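Local coordinates for protein halogenase (Chondromyces crocatus, PDB 3E1T) that binds flavin-adenine dinucleotide and, as a variant FAD-dependent halogenase of the tryptophan halogenase family, probably chlorinates a precursor or product of chondrochloren biosynthesis, at residues R283-F293 with D303-V311; L362-Q370 with W377-T385. All coordinates share one frame; numbering follows the deposited sequence.

Interaction 1: R283-F293 with D303-V311; sequences RKDYSYCNTSF and DAACFVDPV. With FAD (flavin-adenine dinucleotide), chain C.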
loop_
_atom_site.group_PDB
_atom_site.type_symbol
_atom_site.label_atom_id
_atom_site.label_comp_id
_atom_site.label_asym_id
_atom_site.label_seq_id
_atom_site.Cartn_x
_atom_site.Cartn_y
_atom_site.Cartn_z
ATOM N N ARG A 283 -6.302 3.286 -12.101
ATOM C CA ARG A 283 -6.570 2.304 -11.064
ATOM C C ARG A 283 -7.868 2.669 -10.343
ATOM O O ARG A 283 -8.074 3.807 -9.941
ATOM C CB ARG A 283 -5.413 2.200 -10.069
ATOM C CG ARG A 283 -4.209 1.402 -10.568
ATOM C CD ARG A 283 -4.481 -0.127 -10.624
ATOM N NE ARG A 283 -4.875 -0.679 -9.324
ATOM C CZ ARG A 283 -4.035 -0.937 -8.326
ATOM N NH1 ARG A 283 -2.733 -0.722 -8.463
ATOM N NH2 ARG A 283 -4.502 -1.428 -7.187
ATOM N N LYS A 284 -8.726 1.677 -10.175
ATOM C CA LYS A 284 -10.074 1.873 -9.694
ATOM C C LYS A 284 -10.357 0.759 -8.702
ATOM O O LYS A 284 -9.685 -0.274 -8.730
ATOM C CB LYS A 284 -10.999 1.793 -10.909
ATOM C CG LYS A 284 -12.481 1.785 -10.671
ATOM C CD LYS A 284 -13.218 2.046 -11.980
ATOM C CE LYS A 284 -12.793 1.067 -13.086
ATOM N NZ LYS A 284 -13.312 -0.328 -12.892
ATOM N N ASP A 285 -11.331 0.962 -7.818
ATOM C CA ASP A 285 -11.758 -0.083 -6.890
ATOM C C ASP A 285 -10.545 -0.711 -6.196
ATOM O O ASP A 285 -10.465 -1.933 -6.063
ATOM C CB ASP A 285 -12.583 -1.169 -7.638
ATOM C CG ASP A 285 -13.893 -0.636 -8.193
ATOM O OD1 ASP A 285 -14.586 0.104 -7.471
ATOM O OD2 ASP A 285 -14.235 -0.954 -9.359
ATOM N N TYR A 286 -9.603 0.135 -5.761
ATOM C CA TYR A 286 -8.389 -0.326 -5.105
ATOM C C TYR A 286 -8.489 -0.430 -3.589
ATOM O O TYR A 286 -7.590 -1.001 -2.961
ATOM C CB TYR A 286 -7.199 0.573 -5.478
ATOM C CG TYR A 286 -7.388 2.056 -5.159
ATOM C CD1 TYR A 286 -7.485 2.513 -3.837
ATOM C CD2 TYR A 286 -7.448 2.998 -6.184
ATOM C CE1 TYR A 286 -7.653 3.887 -3.550
ATOM C CE2 TYR A 286 -7.608 4.368 -5.911
ATOM C CZ TYR A 286 -7.714 4.801 -4.603
ATOM O OH TYR A 286 -7.851 6.155 -4.351
ATOM N N SER A 287 -9.547 0.111 -2.987
ATOM C CA SER A 287 -9.646 0.090 -1.512
ATOM C C SER A 287 -10.543 -1.045 -1.018
ATOM O O SER A 287 -11.717 -1.076 -1.337
ATOM C CB SER A 287 -10.152 1.417 -0.952
ATOM O OG SER A 287 -10.002 1.434 0.474
ATOM N N TYR A 288 -9.981 -1.967 -0.245
ATOM C CA TYR A 288 -10.706 -3.190 0.147
ATOM C C TYR A 288 -9.969 -3.914 1.253
ATOM O O TYR A 288 -8.804 -3.633 1.520
ATOM C CB TYR A 288 -10.887 -4.148 -1.053
ATOM C CG TYR A 288 -9.601 -4.439 -1.777
ATOM C CD1 TYR A 288 -8.657 -5.299 -1.235
ATOM C CD2 TYR A 288 -9.318 -3.829 -3.009
ATOM C CE1 TYR A 288 -7.454 -5.554 -1.886
ATOM C CE2 TYR A 288 -8.114 -4.080 -3.670
ATOM C CZ TYR A 288 -7.187 -4.940 -3.088
ATOM O OH TYR A 288 -5.989 -5.188 -3.715
ATOM N N CYS A 289 -10.663 -4.851 1.881
ATOM C CA CYS A 289 -10.062 -5.741 2.857
ATOM C C CYS A 289 -10.728 -7.098 2.670
ATOM O O CYS A 289 -11.892 -7.180 2.289
ATOM C CB CYS A 289 -10.267 -5.219 4.280
ATOM S SG CYS A 289 -9.346 -6.094 5.590
ATOM N N ASN A 290 -9.977 -8.164 2.925
ATOM C CA ASN A 290 -10.525 -9.510 2.864
ATOM C C ASN A 290 -11.104 -9.963 4.198
ATOM O O ASN A 290 -10.631 -9.548 5.257
ATOM C CB ASN A 290 -9.458 -10.480 2.351
ATOM C CG ASN A 290 -9.468 -10.598 0.835
ATOM O OD1 ASN A 290 -10.070 -11.517 0.290
ATOM N ND2 ASN A 290 -8.824 -9.644 0.140
ATOM N N THR A 291 -12.137 -10.809 4.150
ATOM C CA THR A 291 -12.757 -11.353 5.374
ATOM C C THR A 291 -11.828 -12.269 6.160
ATOM O O THR A 291 -12.056 -12.529 7.349
ATOM C CB THR A 291 -14.087 -12.108 5.091
ATOM O OG1 THR A 291 -13.880 -13.063 4.048
ATOM C CG2 THR A 291 -15.177 -11.125 4.651
ATOM N N SER A 292 -10.779 -12.748 5.497
ATOM C CA SER A 292 -9.775 -13.600 6.133
ATOM C C SER A 292 -8.458 -13.455 5.397
ATOM O O SER A 292 -8.455 -13.272 4.177
ATOM C CB SER A 292 -10.215 -15.071 6.103
ATOM O OG SER A 292 -9.313 -15.883 6.859
ATOM N N PHE A 293 -7.355 -13.522 6.140
ATOM C CA PHE A 293 -6.002 -13.449 5.553
ATOM C C PHE A 293 -5.284 -14.804 5.504
ATOM O O PHE A 293 -4.193 -14.906 4.938
ATOM C CB PHE A 293 -5.107 -12.439 6.292
ATOM C CG PHE A 293 -5.605 -11.007 6.251
ATOM C CD1 PHE A 293 -6.438 -10.554 5.228
ATOM C CD2 PHE A 293 -5.196 -10.100 7.224
ATOM C CE1 PHE A 293 -6.883 -9.220 5.196
ATOM C CE2 PHE A 293 -5.646 -8.775 7.200
ATOM C CZ PHE A 293 -6.482 -8.340 6.176
ATOM N N ASP A 303 -1.248 -6.434 -1.399
ATOM C CA ASP A 303 -2.471 -5.983 -2.043
ATOM C C ASP A 303 -3.460 -7.123 -2.272
ATOM O O ASP A 303 -4.657 -6.882 -2.465
ATOM C CB ASP A 303 -2.167 -5.335 -3.377
ATOM C CG ASP A 303 -1.704 -3.897 -3.262
ATOM O OD1 ASP A 303 -1.415 -3.402 -2.148
ATOM O OD2 ASP A 303 -1.614 -3.273 -4.336
ATOM N N ALA A 304 -2.969 -8.357 -2.282
ATOM C CA ALA A 304 -3.866 -9.519 -2.388
ATOM C C ALA A 304 -4.818 -9.559 -1.207
ATOM O O ALA A 304 -5.971 -9.947 -1.360
ATOM C CB ALA A 304 -3.055 -10.816 -2.460
ATOM N N ALA A 305 -4.331 -9.174 -0.025
ATOM C CA ALA A 305 -5.127 -9.158 1.196
ATOM C C ALA A 305 -5.977 -7.882 1.372
ATOM O O ALA A 305 -7.188 -7.951 1.606
ATOM C CB ALA A 305 -4.223 -9.334 2.393
ATOM N N CYS A 306 -5.332 -6.721 1.301
ATOM C CA CYS A 306 -6.013 -5.468 1.611
ATOM C C CYS A 306 -5.214 -4.281 1.121
ATOM O O CYS A 306 -4.008 -4.386 0.890
ATOM C CB CYS A 306 -6.271 -5.341 3.123
ATOM S SG CYS A 306 -4.771 -5.233 4.110
ATOM N N PHE A 307 -5.906 -3.157 0.941
ATOM C CA PHE A 307 -5.269 -1.884 0.593
ATOM C C PHE A 307 -6.175 -0.720 1.044
ATOM O O PHE A 307 -7.399 -0.821 0.960
ATOM C CB PHE A 307 -4.973 -1.796 -0.909
ATOM C CG PHE A 307 -4.273 -0.524 -1.310
ATOM C CD1 PHE A 307 -2.959 -0.278 -0.903
ATOM C CD2 PHE A 307 -4.942 0.447 -2.054
ATOM C CE1 PHE A 307 -2.324 0.905 -1.250
ATOM C CE2 PHE A 307 -4.318 1.634 -2.401
ATOM C CZ PHE A 307 -3.000 1.857 -2.009
ATOM N N VAL A 308 -5.572 0.363 1.538
ATOM C CA VAL A 308 -6.348 1.557 1.937
ATOM C C VAL A 308 -6.506 2.595 0.805
ATOM O O VAL A 308 -7.550 2.648 0.167
ATOM C CB VAL A 308 -5.798 2.234 3.220
ATOM C CG1 VAL A 308 -6.804 3.300 3.713
ATOM C CG2 VAL A 308 -5.563 1.195 4.326
ATOM N N ASP A 309 -5.477 3.413 0.571
ATOM C CA ASP A 309 -5.552 4.565 -0.337
ATOM C C ASP A 309 -4.139 5.137 -0.431
ATOM O O ASP A 309 -3.372 4.994 0.507
ATOM C CB ASP A 309 -6.555 5.617 0.214
ATOM C CG ASP A 309 -6.831 6.752 -0.757
ATOM O OD1 ASP A 309 -7.653 6.584 -1.686
ATOM O OD2 ASP A 309 -6.226 7.838 -0.585
ATOM N N PRO A 310 -3.778 5.757 -1.564
ATOM C CA PRO A 310 -2.397 6.221 -1.749
ATOM C C PRO A 310 -1.892 7.379 -0.874
ATOM O O PRO A 310 -0.683 7.626 -0.875
ATOM C CB PRO A 310 -2.362 6.668 -3.223
ATOM C CG PRO A 310 -3.579 6.099 -3.848
ATOM C CD PRO A 310 -4.589 6.002 -2.766
ATOM N N VAL A 311 -2.760 8.097 -0.158
ATOM C CA VAL A 311 -2.245 9.226 0.621
ATOM C C VAL A 311 -1.500 8.690 1.838
ATOM O O VAL A 311 -1.960 7.739 2.477
ATOM C CB VAL A 311 -3.322 10.291 0.981
ATOM C CG1 VAL A 311 -4.423 9.723 1.820
ATOM C CG2 VAL A 311 -2.668 11.493 1.683
HETATM P PA FAD C . 2.379 -6.095 -6.474
HETATM O O1A FAD C . 3.413 -5.005 -6.375
HETATM O O2A FAD C . 1.175 -5.753 -7.282
HETATM O O5B FAD C . 3.100 -7.377 -7.141
HETATM C C5B FAD C . 2.410 -8.604 -7.322
HETATM C C4B FAD C . 3.136 -9.445 -8.376
HETATM O O4B FAD C . 2.414 -10.625 -8.666
HETATM C C3B FAD C . 3.270 -8.684 -9.690
HETATM O O3B FAD C . 4.636 -8.664 -10.040
HETATM C C2B FAD C . 2.482 -9.493 -10.700
HETATM O O2B FAD C . 3.165 -9.543 -11.921
HETATM C C1B FAD C . 2.420 -10.863 -10.051
HETATM N N9A FAD C . 1.238 -11.675 -10.391
HETATM C C8A FAD C . -0.062 -11.278 -10.580
HETATM N N7A FAD C . -0.799 -12.381 -10.849
HETATM C C5A FAD C . 0.003 -13.472 -10.820
HETATM C C6A FAD C . -0.216 -14.843 -11.032
HETATM N N6A FAD C . -1.398 -15.305 -11.459
HETATM N N1A FAD C . 0.845 -15.710 -10.923
HETATM C C2A FAD C . 2.109 -15.257 -10.648
HETATM N N3A FAD C . 2.314 -13.907 -10.456
HETATM C C4A FAD C . 1.283 -13.035 -10.532
HETATM N N1 FAD C . 2.400 2.269 -2.242
HETATM C C2 FAD C . 3.480 2.902 -1.692
HETATM O O2 FAD C . 4.149 2.288 -0.864
HETATM N N3 FAD C . 3.774 4.201 -2.067
HETATM C C4 FAD C . 2.992 4.865 -3.006
HETATM O O4 FAD C . 3.264 6.015 -3.358
HETATM C C4X FAD C . 1.887 4.225 -3.552
HETATM N N5 FAD C . 1.086 4.851 -4.488
HETATM C C5X FAD C . -0.001 4.186 -5.023
HETATM C C6 FAD C . -0.825 4.812 -5.963
HETATM C C7 FAD C . -1.928 4.128 -6.497
HETATM C C7M FAD C . -2.922 4.886 -7.331
HETATM C C8 FAD C . -2.212 2.819 -6.090
HETATM C C8M FAD C . -3.496 2.123 -6.481
HETATM C C9 FAD C . -1.381 2.199 -5.163
HETATM C C9A FAD C . -0.279 2.873 -4.622
HETATM N N10 FAD C . 0.532 2.229 -3.707
HETATM C C10 FAD C . 1.606 2.904 -3.165
HETATM C "C1'" FAD C . 0.302 0.770 -3.355
HETATM C "C2'" FAD C . 1.287 -0.200 -4.019
HETATM O "O2'" FAD C . 1.068 -0.154 -5.414
HETATM C "C3'" FAD C . 1.062 -1.638 -3.525
HETATM O "O3'" FAD C . 0.676 -1.648 -2.168
HETATM C "C4'" FAD C . 2.285 -2.550 -3.614
HETATM O "O4'" FAD C . 2.687 -2.667 -4.961
HETATM C "C5'" FAD C . 1.924 -3.933 -3.071
HETATM O "O5'" FAD C . 2.911 -4.856 -3.440
HETATM P P FAD C . 2.568 -6.414 -3.628
HETATM O O1P FAD C . 3.848 -7.212 -3.502
HETATM O O2P FAD C . 1.579 -6.864 -2.599
HETATM O O3P FAD C . 1.846 -6.521 -5.037
HETATM O O HOH W 1 -2.966 -0.977 -4.643
HETATM O O HOH W 2 -0.573 -1.588 -6.906
HETATM O O HOH W 3 -9.568 -0.359 2.484
HETATM O O HOH W 4 -7.963 -10.046 -2.733
#
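The Phe307 ring, which has the backbone O of Tyr286 at its edge, carries water 1 over the centre of one face and the backbone N of Asp309 nearer the rim of the other, while its CE1 reaches C1' of FAD at 3.4 Å. Phe307 belongs to a short antiparallel pairing of strands 288-290 and 306-307 beside the flavin: Tyr288 and Phe307 form the hydrogen-bonded pair, Cys289 and Cys306 the non-hydrogen-bonded one. C8M of FAD lies over one face of the Arg283 guanidinium, and two waters join that group to Asp303 OD2, Arg283 NH2 and Asp303 OD2 themselves being 4.5 Å apart, beyond a salt bridge. Asp303 also holds the cofactor, accepting from the ribityl O3' through OD1 and giving its backbone N to the phosphate oxygen O2P. With CG between the backbone N and the carbonyl carbon (chi1 57°), the Tyr286 ring meets Phe307 obliquely, CD1 to CE2 3.6 Å, and its OH donates to Asp309 OD1 from above the carboxylate plane; OD2 is taken by Tyr366. An alanine in place of Tyr286 is likely to leave Asp309 OD1 without this donor and open a gap beside Phe307 and Pro310. Tyr288 OH donates to Asp303 O in a very short bond. At the far end, Asn290 ND2 reaches Ala305 O at 2.8 Å, almost straight (165°) yet from above the carbonyl plane.

Interaction 2: L362-Q370 with W377-T385; sequences LVAFYDMNQ and WSARKIINT
The end of helix 340-368 and the irregular chain that follows helix 375-378 come together most closely at Asp367 and Lys381, whose CA atoms are 4.4 Å apart. Extended with CG anti to the backbone N (chi1 179°), the Asp367 side chain accepts from the backbone N of Ile382 through OD1, a short, nearly straight bond of 2.6 Å made on the anti side, tilted 24° out of the carboxylate plane. Bends at chi2 and chi4 fold the Lys381 chain past Asp367 O and bring NZ back among backbone carbonyls. There NZ sits within bonding distance of four, Tyr366 O at 3.1 Å, Trp377 O at 2.8 Å, Arg380 O and, weakly, Asn369 O; its three hydrogens must be shared among them, and the ammonium ties the helix end to the returning chain. The carboxylate of Asp367 is not its partner, OD1 being 5.4 Å from NZ. Asn369 covers one face of the Trp377 indole, ND2 3.2 Å from CD2 and CB making a CH-pi contact with the six-membered ring; its OD1 is bound by the backbone N of Gly84. Tyr366 meets the indole obliquely, CD2 to CZ3 3.7 Å, and runs alongside Arg380. Farther back along the helix, CG1 of Ile382 rests on Val363 CG1, and its CD1 on Ala364. The arrangement is a helix end packed against a folded-back connection: Trp377 NE1 bonds to Phe215 O and the indole touches strand 210-215, the side chains of Tyr366 and Arg380 touch strand 229-237, and the chain leads on into helix 386-397.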
loop_
_atom_site.group_PDB
_atom_site.type_symbol
_atom_site.label_atom_id
_atom_site.label_comp_id
_atom_site.label_asym_id
_atom_site.label_seq_id
_atom_site.Cartn_x
_atom_site.Cartn_y
_atom_site.Cartn_z
ATOM N N LEU A 362 -6.525 7.831 7.793
ATOM C CA LEU A 362 -6.785 8.398 6.469
ATOM C C LEU A 362 -8.209 8.924 6.321
ATOM O O LEU A 362 -8.410 9.898 5.604
ATOM C CB LEU A 362 -6.457 7.421 5.339
ATOM C CG LEU A 362 -4.994 6.991 5.097
ATOM C CD1 LEU A 362 -4.884 6.433 3.684
ATOM C CD2 LEU A 362 -3.967 8.076 5.299
ATOM N N VAL A 363 -9.187 8.256 6.945
ATOM C CA VAL A 363 -10.575 8.752 7.001
ATOM C C VAL A 363 -10.544 10.148 7.654
ATOM O O VAL A 363 -11.052 11.113 7.078
ATOM C CB VAL A 363 -11.563 7.785 7.766
ATOM C CG1 VAL A 363 -12.963 8.449 7.990
ATOM C CG2 VAL A 363 -11.753 6.455 7.023
ATOM N N ALA A 364 -9.918 10.265 8.829
ATOM C CA ALA A 364 -9.807 11.573 9.500
ATOM C C ALA A 364 -9.017 12.609 8.674
ATOM O O ALA A 364 -9.368 13.794 8.672
ATOM C CB ALA A 364 -9.227 11.428 10.927
ATOM N N PHE A 365 -7.980 12.159 7.954
ATOM C CA PHE A 365 -7.177 13.049 7.112
ATOM C C PHE A 365 -7.955 13.584 5.908
ATOM O O PHE A 365 -7.862 14.777 5.588
ATOM C CB PHE A 365 -5.878 12.376 6.649
ATOM C CG PHE A 365 -4.876 13.336 6.075
ATOM C CD1 PHE A 365 -4.202 14.240 6.900
ATOM C CD2 PHE A 365 -4.609 13.357 4.718
ATOM C CE1 PHE A 365 -3.278 15.134 6.372
ATOM C CE2 PHE A 365 -3.679 14.247 4.194
ATOM C CZ PHE A 365 -3.020 15.137 5.027
ATOM N N TYR A 366 -8.697 12.707 5.230
ATOM C CA TYR A 366 -9.632 13.138 4.189
ATOM C C TYR A 366 -10.679 14.134 4.736
ATOM O O TYR A 366 -10.980 15.136 4.089
ATOM C CB TYR A 366 -10.343 11.933 3.580
ATOM C CG TYR A 366 -9.673 11.355 2.351
ATOM C CD1 TYR A 366 -8.551 10.546 2.457
ATOM C CD2 TYR A 366 -10.171 11.626 1.075
ATOM C CE1 TYR A 366 -7.933 10.001 1.300
ATOM C CE2 TYR A 366 -9.581 11.088 -0.059
ATOM C CZ TYR A 366 -8.461 10.268 0.066
ATOM O OH TYR A 366 -7.867 9.759 -1.067
ATOM N N ASP A 367 -11.216 13.833 5.918
ATOM C CA ASP A 367 -12.187 14.686 6.624
ATOM C C ASP A 367 -11.658 16.093 6.920
ATOM O O ASP A 367 -12.424 17.038 6.920
ATOM C CB ASP A 367 -12.658 14.014 7.925
ATOM C CG ASP A 367 -13.670 14.872 8.720
ATOM O OD1 ASP A 367 -14.899 14.686 8.559
ATOM O OD2 ASP A 367 -13.227 15.733 9.511
ATOM N N MET A 368 -10.360 16.233 7.154
ATOM C CA MET A 368 -9.806 17.527 7.550
ATOM C C MET A 368 -9.666 18.535 6.406
ATOM O O MET A 368 -9.557 19.734 6.663
ATOM C CB MET A 368 -8.478 17.370 8.299
ATOM C CG MET A 368 -7.278 17.161 7.406
ATOM S SD MET A 368 -5.950 18.345 7.725
ATOM C CE MET A 368 -5.333 17.717 9.297
ATOM N N ASN A 369 -9.664 18.074 5.153
ATOM C CA ASN A 369 -9.648 19.029 4.048
ATOM C C ASN A 369 -10.948 19.843 3.971
ATOM O O ASN A 369 -12.044 19.290 3.879
ATOM C CB ASN A 369 -9.351 18.361 2.708
ATOM C CG ASN A 369 -9.000 19.362 1.630
ATOM O OD1 ASN A 369 -8.016 20.080 1.739
ATOM N ND2 ASN A 369 -9.806 19.412 0.582
ATOM N N GLN A 370 -10.800 21.165 4.018
ATOM C CA GLN A 370 -11.911 22.110 3.871
ATOM C C GLN A 370 -12.044 22.523 2.412
ATOM O O GLN A 370 -11.132 23.142 1.848
ATOM C CB GLN A 370 -11.645 23.357 4.723
ATOM C CG GLN A 370 -12.736 24.429 4.656
ATOM C CD GLN A 370 -12.218 25.810 5.009
ATOM O OE1 GLN A 370 -11.597 26.487 4.181
ATOM N NE2 GLN A 370 -12.478 26.241 6.238
ATOM N N TRP A 377 -14.833 16.309 -1.771
ATOM C CA TRP A 377 -14.514 16.453 -0.346
ATOM C C TRP A 377 -15.728 16.405 0.578
ATOM O O TRP A 377 -15.659 15.818 1.664
ATOM C CB TRP A 377 -13.643 17.692 -0.098
ATOM C CG TRP A 377 -12.363 17.578 -0.823
ATOM C CD1 TRP A 377 -12.032 18.175 -2.010
ATOM C CD2 TRP A 377 -11.250 16.755 -0.459
ATOM N NE1 TRP A 377 -10.774 17.789 -2.393
ATOM C CE2 TRP A 377 -10.272 16.917 -1.458
ATOM C CE3 TRP A 377 -10.979 15.908 0.626
ATOM C CZ2 TRP A 377 -9.031 16.269 -1.408
ATOM C CZ3 TRP A 377 -9.750 15.261 0.667
ATOM C CH2 TRP A 377 -8.798 15.439 -0.348
ATOM N N SER A 378 -16.851 16.983 0.149
ATOM C CA SER A 378 -18.066 16.952 0.981
ATOM C C SER A 378 -18.573 15.522 1.234
ATOM O O SER A 378 -19.151 15.244 2.278
ATOM C CB SER A 378 -19.181 17.798 0.370
ATOM O OG SER A 378 -19.687 17.173 -0.805
ATOM N N ALA A 379 -18.343 14.626 0.278
ATOM C CA ALA A 379 -18.732 13.219 0.424
ATOM C C ALA A 379 -17.688 12.361 1.159
ATOM O O ALA A 379 -17.922 11.172 1.408
ATOM C CB ALA A 379 -19.037 12.620 -0.941
ATOM N N ARG A 380 -16.535 12.944 1.468
ATOM C CA ARG A 380 -15.485 12.239 2.201
ATOM C C ARG A 380 -15.238 12.871 3.570
ATOM O O ARG A 380 -14.147 13.368 3.882
ATOM C CB ARG A 380 -14.225 12.111 1.347
ATOM C CG ARG A 380 -14.418 11.083 0.224
ATOM C CD ARG A 380 -13.595 11.409 -1.002
ATOM N NE ARG A 380 -13.851 10.477 -2.112
ATOM C CZ ARG A 380 -14.886 10.541 -2.943
ATOM N NH1 ARG A 380 -15.795 11.499 -2.814
ATOM N NH2 ARG A 380 -15.016 9.649 -3.921
ATOM N N LYS A 381 -16.293 12.821 4.384
ATOM C CA LYS A 381 -16.299 13.385 5.730
ATOM C C LYS A 381 -16.659 12.317 6.749
ATOM O O LYS A 381 -17.357 11.358 6.429
ATOM C CB LYS A 381 -17.276 14.575 5.812
ATOM C CG LYS A 381 -16.833 15.819 5.014
ATOM C CD LYS A 381 -15.532 16.452 5.541
ATOM C CE LYS A 381 -14.776 17.287 4.484
ATOM N NZ LYS A 381 -13.784 16.483 3.621
ATOM N N ILE A 382 -16.166 12.480 7.971
ATOM C CA ILE A 382 -16.495 11.560 9.057
ATOM C C ILE A 382 -17.987 11.635 9.343
ATOM O O ILE A 382 -18.548 12.721 9.441
ATOM C CB ILE A 382 -15.652 11.842 10.318
ATOM C CG1 ILE A 382 -14.239 11.259 10.134
ATOM C CG2 ILE A 382 -16.326 11.284 11.578
ATOM C CD1 ILE A 382 -13.230 11.715 11.181
ATOM N N ILE A 383 -18.627 10.474 9.422
ATOM C CA ILE A 383 -20.056 10.401 9.693
ATOM C C ILE A 383 -20.237 10.218 11.189
ATOM O O ILE A 383 -19.982 9.142 11.744
ATOM C CB ILE A 383 -20.760 9.308 8.840
ATOM C CG1 ILE A 383 -20.932 9.827 7.406
ATOM C CG2 ILE A 383 -22.127 8.941 9.418
ATOM C CD1 ILE A 383 -21.196 8.766 6.368
ATOM N N ASN A 384 -20.659 11.308 11.826
ATOM C CA ASN A 384 -20.728 11.407 13.280
ATOM C C ASN A 384 -22.098 11.042 13.881
ATOM O O ASN A 384 -22.312 9.885 14.270
ATOM C CB ASN A 384 -20.223 12.781 13.772
ATOM C CG ASN A 384 -20.702 13.963 12.903
ATOM O OD1 ASN A 384 -20.358 15.115 13.182
ATOM N ND2 ASN A 384 -21.488 13.681 11.860
ATOM N N THR A 385 -23.014 12.012 13.934
ATOM C CA THR A 385 -24.312 11.871 14.618
ATOM C C THR A 385 -24.135 11.845 16.141
ATOM O O THR A 385 -24.616 12.742 16.840
ATOM C CB THR A 385 -25.121 10.621 14.157
ATOM O OG1 THR A 385 -25.154 10.561 12.726
ATOM C CG2 THR A 385 -26.554 10.667 14.700
#

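In the fold
Interactions 1 and 2, their centres about 19 Å apart, follow one another along the chain and meet at the carboxylate of Asp309. While its OD1 serves Tyr286 in interaction 1, OD2 and Tyr366 OH of interaction 2 lie 2.6 Å apart, a probable hydrogen bond, and the same hydroxyl also pairs with Trp219. Val311 CG1 packs on Tyr366 CE1 at 3.6 Å, and Leu362 CD1 on Val308 CG1 at 3.7 Å. Interaction 1 lines the FAD pocket directly with Arg283, Asp303, Phe307 and Pro310. Interaction 2 stands behind it, the Tyr366 side chain about 9 Å from the cofactor, so Asp309 links flavin-side residues to helix 340-368.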